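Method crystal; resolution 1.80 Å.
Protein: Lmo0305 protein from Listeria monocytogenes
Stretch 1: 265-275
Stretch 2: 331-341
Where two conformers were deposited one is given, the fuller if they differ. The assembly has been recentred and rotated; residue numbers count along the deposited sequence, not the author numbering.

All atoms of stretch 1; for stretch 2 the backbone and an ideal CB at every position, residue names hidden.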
ATOM      1  N   GLU A 265       0.376  12.241  30.642  1.00 14.73           N
ATOM      2  CA  GLU A 265       0.247  13.250  31.703  1.00 16.38           C
ATOM      3  C   GLU A 265      -0.462  14.507  31.212  1.00 15.53           C
ATOM      4  O   GLU A 265      -1.325  15.080  31.924  1.00 14.97           O
ATOM      5  CB  GLU A 265       1.615  13.608  32.291  1.00 17.41           C
ATOM      6  CG  GLU A 265       2.220  12.459  33.113  1.00 21.47           C
ATOM      7  CD  GLU A 265       1.404  12.090  34.379  1.00 25.74           C
ATOM      8  OE1 GLU A 265       1.023  13.012  35.144  1.00 27.56           O
ATOM      9  OE2 GLU A 265       1.187  10.871  34.617  1.00 28.02           O
ATOM     10  N   ALA A 266      -0.130  14.913  29.986  1.00 14.38           N
ATOM     11  CA  ALA A 266      -0.730  16.085  29.378  1.00 14.44           C
ATOM     12  C   ALA A 266      -2.198  15.849  29.155  1.00 14.30           C
ATOM     13  O   ALA A 266      -3.024  16.711  29.493  1.00 15.21           O
ATOM     14  CB  ALA A 266      -0.037  16.418  28.055  1.00 15.62           C
ATOM     15  N   ALA A 267      -2.546  14.689  28.586  1.00 12.98           N
ATOM     16  CA  ALA A 267      -3.962  14.340  28.383  1.00 12.03           C
ATOM     17  C   ALA A 267      -4.762  14.390  29.693  1.00 12.93           C
ATOM     18  O   ALA A 267      -5.917  14.854  29.712  1.00 12.64           O
ATOM     19  CB  ALA A 267      -4.097  12.952  27.716  1.00 11.93           C
ATOM     20  N   LYS A 268      -4.175  13.872  30.773  1.00 13.28           N
ATOM     21  CA  LYS A 268      -4.846  13.902  32.083  1.00 13.85           C
ATOM     22  C   LYS A 268      -5.077  15.343  32.569  1.00 13.78           C
ATOM     23  O   LYS A 268      -6.172  15.671  33.027  1.00 13.76           O
ATOM     24  CB  LYS A 268      -4.070  13.090  33.116  1.00 13.65           C
ATOM     25  CG  LYS A 268      -4.197  11.579  32.880  1.00 13.41           C
ATOM     26  CD  LYS A 268      -3.594  10.781  34.031  1.00 13.04           C
ATOM     27  CE  LYS A 268      -2.114  10.862  34.064  1.00 14.98           C
ATOM     28  NZ  LYS A 268      -1.577  10.214  35.286  1.00 14.91           N
ATOM     29  N   GLY A 269      -4.060  16.195  32.460  1.00 13.83           N
ATOM     30  CA  GLY A 269      -4.177  17.608  32.840  1.00 14.60           C
ATOM     31  C   GLY A 269      -5.287  18.287  32.036  1.00 15.11           C
ATOM     32  O   GLY A 269      -6.118  19.005  32.598  1.00 16.28           O
ATOM     33  N   LEU A 270      -5.317  18.046  30.722  1.00 14.81           N
ATOM     34  CA  LEU A 270      -6.336  18.630  29.849  0.50 14.77           C
ATOM     35  C   LEU A 270      -7.734  18.131  30.221  1.00 15.63           C
ATOM     36  O   LEU A 270      -8.656  18.923  30.316  1.00 16.63           O
ATOM     37  CB  LEU A 270      -6.023  18.316  28.380  0.50 14.37           C
ATOM     38  CG  LEU A 270      -6.862  18.986  27.294  0.50 12.25           C
ATOM     39  CD1 LEU A 270      -6.907  20.494  27.515  0.50 11.12           C
ATOM     40  CD2 LEU A 270      -6.313  18.656  25.886  0.50 10.34           C
ATOM     41  N   ALA A 271      -7.888  16.817  30.414  1.00 15.18           N
ATOM     42  CA  ALA A 271      -9.185  16.250  30.807  1.00 15.79           C
ATOM     43  C   ALA A 271      -9.679  16.889  32.095  1.00 16.93           C
ATOM     44  O   ALA A 271     -10.868  17.222  32.219  1.00 16.64           O
ATOM     45  CB  ALA A 271      -9.106  14.680  30.955  1.00 15.00           C
ATOM     46  N   GLU A 272      -8.777  17.087  33.069  1.00 17.76           N
ATOM     47  CA  GLU A 272      -9.184  17.752  34.327  1.00 19.16           C
ATOM     48  C   GLU A 272      -9.799  19.112  34.057  1.00 18.93           C
ATOM     49  O   GLU A 272     -10.787  19.497  34.695  1.00 19.91           O
ATOM     50  CB  GLU A 272      -8.007  17.987  35.285  1.00 20.44           C
ATOM     51  CG  GLU A 272      -7.555  16.791  36.086  1.00 23.97           C
ATOM     52  CD  GLU A 272      -6.525  17.165  37.148  1.00 29.98           C
ATOM     53  OE1 GLU A 272      -6.385  18.365  37.464  1.00 32.58           O
ATOM     54  OE2 GLU A 272      -5.857  16.247  37.682  1.00 35.60           O
ATOM     55  N   ARG A 273      -9.203  19.857  33.140  1.00 18.85           N
ATOM     56  CA  ARG A 273      -9.710  21.185  32.816  1.00 19.28           C
ATOM     57  C   ARG A 273     -11.073  21.085  32.134  1.00 18.79           C
ATOM     58  O   ARG A 273     -11.971  21.826  32.493  1.00 20.31           O
ATOM     59  CB  ARG A 273      -8.746  21.956  31.890  0.62 19.64           C
ATOM     60  CG  ARG A 273      -7.354  22.284  32.456  0.62 20.63           C
ATOM     61  CD  ARG A 273      -6.465  22.880  31.335  0.62 23.58           C
ATOM     62  NE  ARG A 273      -5.122  23.288  31.764  0.62 23.31           N
ATOM     63  CZ  ARG A 273      -4.755  24.533  32.069  0.62 26.30           C
ATOM     64  NH1 ARG A 273      -5.618  25.546  32.022  0.62 25.89           N
ATOM     65  NH2 ARG A 273      -3.499  24.774  32.436  0.62 27.82           N
ATOM     66  N   PHE A 274     -11.256  20.155  31.196  1.00 17.19           N
ATOM     67  CA  PHE A 274     -12.575  19.958  30.582  1.00 17.23           C
ATOM     68  C   PHE A 274     -13.649  19.588  31.625  1.00 17.56           C
ATOM     69  O   PHE A 274     -14.715  20.219  31.684  1.00 18.55           O
ATOM     70  CB  PHE A 274     -12.525  18.898  29.467  1.00 16.37           C
ATOM     71  CG  PHE A 274     -12.054  19.432  28.148  1.00 15.48           C
ATOM     72  CD1 PHE A 274     -12.831  20.361  27.451  1.00 16.45           C
ATOM     73  CD2 PHE A 274     -10.863  19.004  27.581  1.00 15.60           C
ATOM     74  CE1 PHE A 274     -12.405  20.868  26.217  1.00 15.44           C
ATOM     75  CE2 PHE A 274     -10.443  19.488  26.347  1.00 15.46           C
ATOM     76  CZ  PHE A 274     -11.207  20.431  25.672  1.00 14.15           C
ATOM     77  N   ASN A 275     -13.341  18.616  32.482  1.00 17.49           N
ATOM     78  CA  ASN A 275     -14.278  18.171  33.504  1.00 18.44           C
ATOM     79  C   ASN A 275     -14.639  19.271  34.495  1.00 20.39           C
ATOM     80  O   ASN A 275     -15.732  19.254  35.057  1.00 21.18           O
ATOM     81  CB  ASN A 275     -13.723  16.953  34.266  1.00 18.09           C
ATOM     82  CG  ASN A 275     -13.860  15.639  33.476  1.00 17.31           C
ATOM     83  OD1 ASN A 275     -14.988  15.186  33.188  1.00 17.02           O
ATOM     84  ND2 ASN A 275     -12.731  14.994  33.182  1.00 14.34           N
ATOM     85  N   UNK A 331     -20.263  15.459  21.106  1.00 13.50           N
ATOM     86  CA  UNK A 331     -18.922  15.120  21.575  1.00 14.09           C
ATOM     87  C   UNK A 331     -17.851  15.233  20.499  1.00 14.50           C
ATOM     88  O   UNK A 331     -18.167  15.311  19.318  1.00 13.28           O
ATOM     89  CB  UNK A 331     -18.921  13.697  22.137  1.00 14.09           C
ATOM     90  N   UNK A 332     -16.583  15.197  20.932  1.00 13.62           N
ATOM     91  CA  UNK A 332     -15.447  15.144  20.019  1.00 12.78           C
ATOM     92  C   UNK A 332     -14.295  14.465  20.701  1.00 12.50           C
ATOM     93  O   UNK A 332     -14.309  14.265  21.922  1.00 12.41           O
ATOM     94  CB  UNK A 332     -15.043  16.542  19.547  1.00 12.78           C
ATOM     95  N   UNK A 333     -13.340  14.043  19.891  1.00 11.59           N
ATOM     96  CA  UNK A 333     -12.163  13.346  20.373  1.00 11.43           C
ATOM     97  C   UNK A 333     -10.910  14.227  20.396  1.00 12.58           C
ATOM     98  O   UNK A 333     -10.680  15.017  19.465  1.00 13.43           O
ATOM     99  CB  UNK A 333     -11.910  12.113  19.504  1.00 11.43           C
ATOM    100  N   UNK A 334     -10.078  14.040  21.424  1.00 12.15           N
ATOM    101  CA  UNK A 334      -8.769  14.668  21.525  1.00 12.82           C
ATOM    102  C   UNK A 334      -7.697  13.589  21.646  1.00 12.17           C
ATOM    103  O   UNK A 334      -7.863  12.653  22.452  1.00 12.64           O
ATOM    104  CB  UNK A 334      -8.714  15.625  22.717  1.00 12.82           C
ATOM    105  N   UNK A 335      -6.668  13.653  20.795  1.00 11.25           N
ATOM    106  CA  UNK A 335      -5.497  12.779  20.919  0.75 10.78           C
ATOM    107  C   UNK A 335      -4.291  13.694  21.074  1.00 11.14           C
ATOM    108  O   UNK A 335      -3.927  14.391  20.142  1.00 12.53           O
ATOM    109  CB  UNK A 335      -5.345  11.845  19.717  0.75 10.78           C
ATOM    110  N   UNK A 336      -3.676  13.691  22.252  1.00 10.95           N
ATOM    111  CA  UNK A 336      -2.534  14.568  22.539  1.00 11.65           C
ATOM    112  C   UNK A 336      -1.274  14.083  21.829  1.00 12.02           C
ATOM    113  O   UNK A 336      -0.987  12.875  21.768  1.00 13.07           O
ATOM    114  CB  UNK A 336      -2.286  14.645  24.047  1.00 11.65           C
ATOM    115  N   UNK A 337      -0.534  15.034  21.284  1.00 11.68           N
ATOM    116  CA  UNK A 337       0.699  14.785  20.559  1.00 12.09           C
ATOM    117  C   UNK A 337       1.622  15.968  20.750  1.00 11.90           C
ATOM    118  O   UNK A 337       1.547  16.662  21.782  1.00 12.18           O
ATOM    119  CB  UNK A 337       0.431  14.533  19.074  1.00 12.09           C
ATOM    120  N   UNK A 338       2.468  16.243  19.758  1.00 12.82           N
ATOM    121  CA  UNK A 338       3.464  17.339  19.898  1.00 13.34           C
ATOM    122  C   UNK A 338       2.857  18.748  19.866  1.00 13.30           C
ATOM    123  O   UNK A 338       3.442  19.692  20.400  1.00 13.47           O
ATOM    124  CB  UNK A 338       4.502  17.230  18.780  1.00 13.34           C
ATOM    125  N   UNK A 339       1.699  18.912  19.229  1.00 12.36           N
ATOM    126  CA  UNK A 339       1.079  20.243  19.136  1.00 11.95           C
ATOM    127  C   UNK A 339       0.736  20.826  20.516  1.00 11.70           C
ATOM    128  O   UNK A 339       0.928  22.018  20.760  1.00 12.57           O
ATOM    129  CB  UNK A 339      -0.188  20.167  18.282  1.00 11.95           C
ATOM    130  N   UNK A 340       0.278  19.985  21.430  1.00 11.44           N
ATOM    131  CA  UNK A 340      -0.131  20.485  22.758  1.00 13.15           C
ATOM    132  C   UNK A 340       0.960  21.301  23.473  1.00 13.96           C
ATOM    133  O   UNK A 340       0.681  22.372  24.011  1.00 14.42           O
ATOM    134  CB  UNK A 340      -0.533  19.305  23.645  1.00 13.15           C
ATOM    135  N   UNK A 341       2.200  20.821  23.408  1.00 15.30           N
ATOM    136  CA  UNK A 341       3.303  21.473  24.104  1.00 17.27           C
ATOM    137  C   UNK A 341       3.696  22.815  23.490  1.00 18.68           C
ATOM    138  O   UNK A 341       4.418  23.577  24.134  1.00 18.70           O
ATOM    139  CB  UNK A 341       4.519  20.545  24.118  1.00 17.27           C
TER

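Stretch 1 is a helix that offers stretch 2 an apolar stripe: Ala266, Ala267, Leu270 and Phe274. A salt bridge joins Glu265 OE2 to Lys268 NZ at 2.9 Å, and both side chains lie out of reach of stretch 2. No hydrogen bond crosses between the stretches; Arg273 points toward stretch 2 but makes no contact with it, and its NH1 and NH2 are hydrogen-bonded elsewhere in the structure. The contact is one of apolar shape.

Position 331 is extended, and its ideal CB has nothing of the helix within 5.5 Å. The contact sets no demand, and the residue is Ala331. Position 332 is also extended, with CA-to-CB pointing sideways. A short side chain would miss the helix, but a long apolar one could swing across to the Phe274 ring; methionine or an aromatic could reach, whereas leucine would fall short. The deposited residue is Phe332, with chi1 in p. Its CZ comes 4.1 Å from Phe274 CZ, and that atom lies at the edge of the Phe332 ring, near its plane.

At 333 the strand alternation carries the CB out of reach, so polar or charged residues are as acceptable as any. It is Glu333, whose carboxylate is hydrogen-bonded elsewhere in the structure.

Position 334 points toward the helix, and its ideal CB stands 5.0 Å from Leu270 CD2. That gap suits an apolar side chain of modest size, and the strand backbone (phi/psi -122/128) is comfortable for beta-branching; valine or isoleucine would be natural choices. Val334 is found, and its CG1 packs 4.0 Å from Leu270 CD2.

Position 335 points away, leaving the choice to other surroundings; a small polar residue is one of many options, and Ser335 occupies it.

Position 336 is where the backbones come nearest, with its CA 6.0 Å from the CA of Ala267. The ideal CB points toward the helix, 4.4 Å from Ala267 CB and 4.9 Å from Ala266 CB. Two alanines permit this close approach, and a compact, branched apolar group would fill the space over them. Val336 does so with both methyls: CG1 lies 3.9 Å from Ala266 CB, while CG2 lies 3.9 Å from Ala267 CB and reaches to 4.5 Å from Leu270 CD2.

At 337 phi/psi is -149/-150, a conformation glycine adopts far more readily than other residues, and the position is out of reach of the helix. The backbone argues for glycine, and Gly337 is present. Positions 338 and 339 are likewise beyond the helix and leave a wide choice; they are Asp338 and Ala339.

Position 340 points toward the helix again, its ideal CB 5.3 Å from Ala266 CB. A modest apolar group could reach Ala266, but Leu270 CD2 is 6.2 Å from the ideal CB, so a longer one, such as leucine, methionine or an aromatic, is better placed to meet both. Phe340, with chi1 in t, does so: CD2 is 3.8 Å from Ala266 CB and CE1 is 4.3 Å from Leu270 CD2. Position 341 points sideways and finds no partner; Ala341 asks for none.

Stretch 2 (331-341) AFEVSVGDAFA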
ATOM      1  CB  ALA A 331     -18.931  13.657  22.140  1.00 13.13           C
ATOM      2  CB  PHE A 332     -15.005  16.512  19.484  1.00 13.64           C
ATOM      3  CG  PHE A 332     -14.399  17.406  20.524  1.00 13.41           C
ATOM      4  CD1 PHE A 332     -13.054  17.344  20.804  1.00 14.60           C
ATOM      5  CD2 PHE A 332     -15.172  18.315  21.220  1.00 13.56           C
ATOM      6  CE1 PHE A 332     -12.506  18.177  21.785  1.00 15.98           C
ATOM      7  CE2 PHE A 332     -14.610  19.163  22.144  1.00 16.08           C
ATOM      8  CZ  PHE A 332     -13.281  19.072  22.441  1.00 15.53           C
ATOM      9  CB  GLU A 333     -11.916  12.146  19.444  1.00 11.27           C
ATOM     10  CG  GLU A 333     -10.628  11.418  19.605  1.00 11.49           C
ATOM     11  CD  GLU A 333     -10.583  10.214  18.710  1.00 14.36           C
ATOM     12  OE1 GLU A 333     -11.228   9.214  19.071  1.00 13.19           O
ATOM     13  OE2 GLU A 333      -9.957  10.303  17.617  1.00 13.52           O
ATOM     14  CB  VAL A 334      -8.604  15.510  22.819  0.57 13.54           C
ATOM     15  CG1 VAL A 334      -7.241  16.250  22.785  0.57 13.99           C
ATOM     16  CG2 VAL A 334      -9.758  16.470  23.019  0.57 13.99           C
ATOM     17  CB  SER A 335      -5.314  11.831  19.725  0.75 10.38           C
ATOM     18  OG  SER A 335      -6.440  10.983  19.564  0.75  8.09           O
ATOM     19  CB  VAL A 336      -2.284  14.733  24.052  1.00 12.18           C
ATOM     20  CG1 VAL A 336      -1.023  15.587  24.330  1.00  9.94           C
ATOM     21  CG2 VAL A 336      -3.469  15.404  24.713  1.00 13.24           C
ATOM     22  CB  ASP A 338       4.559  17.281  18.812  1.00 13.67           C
ATOM     23  CG  ASP A 338       5.569  16.158  18.994  1.00 15.45           C
ATOM     24  OD1 ASP A 338       5.617  15.466  20.032  1.00 19.84           O
ATOM     25  OD2 ASP A 338       6.332  15.958  18.038  1.00 18.80           O
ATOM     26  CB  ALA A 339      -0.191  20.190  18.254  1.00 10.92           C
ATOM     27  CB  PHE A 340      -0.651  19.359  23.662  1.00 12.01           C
ATOM     28  CG  PHE A 340      -1.104  19.848  25.012  1.00 15.51           C
ATOM     29  CD1 PHE A 340      -2.328  20.483  25.156  1.00 16.95           C
ATOM     30  CD2 PHE A 340      -0.289  19.716  26.127  1.00 21.29           C
ATOM     31  CE1 PHE A 340      -2.735  20.988  26.400  1.00 21.08           C
ATOM     32  CE2 PHE A 340      -0.693  20.224  27.391  1.00 21.82           C
ATOM     33  CZ  PHE A 340      -1.913  20.844  27.521  1.00 21.92           C
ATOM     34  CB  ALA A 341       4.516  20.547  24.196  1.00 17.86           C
TER
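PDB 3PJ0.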